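Local atomic coordinates of putative ABC transporter subunit, substrate-binding component (PDB entry 4EVQ), a protein that binds 4-hydroxybenzoate as the solute-binding component of an ABC transporter, probably delivering lignin-derived benzoates for uptake. Residues G297-A302 and A322-A327. Sequence-based numbering, arbitrary orientation.
Sequences GQLLDA and AAASFA
The Gln-298 side chain runs obliquely past the Phe-326 ring. Its CB makes a CH-pi contact over one face, 3.7 Å from the centroid of the Phe-326 ring. The first torsion sets CG anti to the carbonyl carbon, and the extended chain beyond it (chi2 -154°) carries the amide on to Phe-326 CD1, amide and ring planes 46° apart. Gln-298 NE2 then donates to Ala-327 O at 2.9 Å, fairly straight at 159°, the acceptor close to the amide plane. Asp-295 OD1 takes a second bond from NE2, and these two acceptors fix which way round the amide sits. A water bridges Gln-298 OE1 (2.6 Å) and Ala-327 O. An alanine here would probably leave Ala-327 O without its amide donor and Phe-326 CD1 without the amide beside it, though CB would still cover the face. The Leu-299 and Phe-326 side chains cross at about a right angle, Leu-299 CD1 lying 4.1 Å from Phe-326 CE2. The same CD1 packs on Ala-324 CB at 3.7 Å, and Ala-302 CB touches that methyl too. Helix 288-306 thus carries the hairpin 325-328/331-334, where Phe-333 pairs with Phe-326, in the periplasmic-binding-protein lobe whose six-stranded sheet ends in strand 128-130.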
loop_
_atom_site.group_PDB
_atom_site.type_symbol
_atom_site.label_atom_id
_atom_site.label_comp_id
_atom_site.label_asym_id
_atom_site.label_seq_id
_atom_site.Cartn_x
_atom_site.Cartn_y
_atom_site.Cartn_z
ATOM N N GLY A 297 3.606 -2.913 12.864
ATOM C CA GLY A 297 3.682 -3.218 14.296
ATOM C C GLY A 297 4.424 -4.503 14.532
ATOM O O GLY A 297 5.320 -4.526 15.396
ATOM N N GLN A 298 4.142 -5.566 13.795
ATOM C CA GLN A 298 4.902 -6.804 13.989
ATOM C C GLN A 298 6.384 -6.653 13.672
ATOM O O GLN A 298 7.263 -7.245 14.361
ATOM C CB GLN A 298 4.323 -7.918 13.129
ATOM C CG GLN A 298 2.859 -8.222 13.356
ATOM C CD GLN A 298 2.547 -9.661 12.990
ATOM O OE1 GLN A 298 2.821 -10.594 13.762
ATOM N NE2 GLN A 298 1.958 -9.860 11.832
ATOM N N LEU A 299 6.721 -5.916 12.631
ATOM C CA LEU A 299 8.105 -5.737 12.254
ATOM C C LEU A 299 8.838 -4.933 13.329
ATOM O O LEU A 299 9.972 -5.282 13.730
ATOM C CB LEU A 299 8.163 -5.024 10.906
ATOM C CG LEU A 299 9.553 -4.873 10.307
ATOM C CD1 LEU A 299 10.208 -6.240 10.044
ATOM C CD2 LEU A 299 9.531 -4.018 9.044
ATOM N N LEU A 300 8.236 -3.847 13.806
ATOM C CA LEU A 300 8.833 -3.081 14.877
ATOM C C LEU A 300 8.973 -3.918 16.104
ATOM O O LEU A 300 10.026 -3.829 16.782
ATOM C CB LEU A 300 7.989 -1.831 15.148
ATOM C CG LEU A 300 8.574 -0.889 16.220
ATOM C CD1 LEU A 300 9.998 -0.482 15.878
ATOM C CD2 LEU A 300 7.697 0.339 16.378
ATOM N N ASP A 301 7.993 -4.724 16.466
ATOM C CA ASP A 301 8.101 -5.587 17.635
ATOM C C ASP A 301 9.310 -6.495 17.512
ATOM O O ASP A 301 10.034 -6.696 18.501
ATOM C CB ASP A 301 6.800 -6.426 17.736
ATOM C CG ASP A 301 6.499 -6.943 19.148
ATOM O OD1 ASP A 301 7.100 -6.512 20.119
ATOM O OD2 ASP A 301 5.553 -7.752 19.250
ATOM N N ALA A 302 9.557 -7.051 16.340
ATOM C CA ALA A 302 10.690 -7.932 16.129
ATOM C C ALA A 302 11.987 -7.182 16.400
ATOM O O ALA A 302 12.935 -7.722 17.044
ATOM C CB ALA A 302 10.678 -8.492 14.728
ATOM N N ALA A 322 15.509 -6.414 9.372
ATOM C CA ALA A 322 15.828 -6.908 8.047
ATOM C C ALA A 322 15.697 -8.412 7.929
ATOM O O ALA A 322 15.278 -8.931 6.875
ATOM C CB ALA A 322 17.237 -6.457 7.656
ATOM N N ALA A 323 16.012 -9.107 9.012
ATOM C CA ALA A 323 15.989 -10.564 9.067
ATOM C C ALA A 323 14.659 -11.112 9.558
ATOM O O ALA A 323 14.482 -12.326 9.667
ATOM C CB ALA A 323 17.118 -11.030 9.972
ATOM N N ALA A 324 13.706 -10.240 9.836
ATOM C CA ALA A 324 12.483 -10.698 10.460
ATOM C C ALA A 324 11.615 -11.545 9.532
ATOM O O ALA A 324 11.564 -11.352 8.305
ATOM C CB ALA A 324 11.693 -9.529 11.008
ATOM N N SER A 325 10.927 -12.495 10.130
ATOM C CA SER A 325 9.827 -13.135 9.437
ATOM C C SER A 325 8.810 -13.573 10.494
ATOM O O SER A 325 9.132 -13.949 11.631
ATOM C CB SER A 325 10.299 -14.267 8.542
ATOM O OG SER A 325 10.872 -15.238 9.358
ATOM N N PHE A 326 7.563 -13.442 10.111
ATOM C CA PHE A 326 6.459 -13.660 11.024
ATOM C C PHE A 326 5.250 -13.922 10.155
ATOM O O PHE A 326 5.250 -13.721 8.925
ATOM C CB PHE A 326 6.231 -12.456 11.969
ATOM C CG PHE A 326 6.185 -11.121 11.272
ATOM C CD1 PHE A 326 5.060 -10.704 10.605
ATOM C CD2 PHE A 326 7.299 -10.297 11.275
ATOM C CE1 PHE A 326 5.040 -9.451 9.952
ATOM C CE2 PHE A 326 7.292 -9.089 10.624
ATOM C CZ PHE A 326 6.148 -8.655 9.968
ATOM N N ALA A 327 4.213 -14.416 10.792
ATOM C CA ALA A 327 2.969 -14.614 10.082
ATOM C C ALA A 327 2.206 -13.295 10.026
ATOM O O ALA A 327 1.943 -12.630 11.041
ATOM C CB ALA A 327 2.175 -15.645 10.748
HETATM O O HOH W 1 1.703 -12.950 13.964
#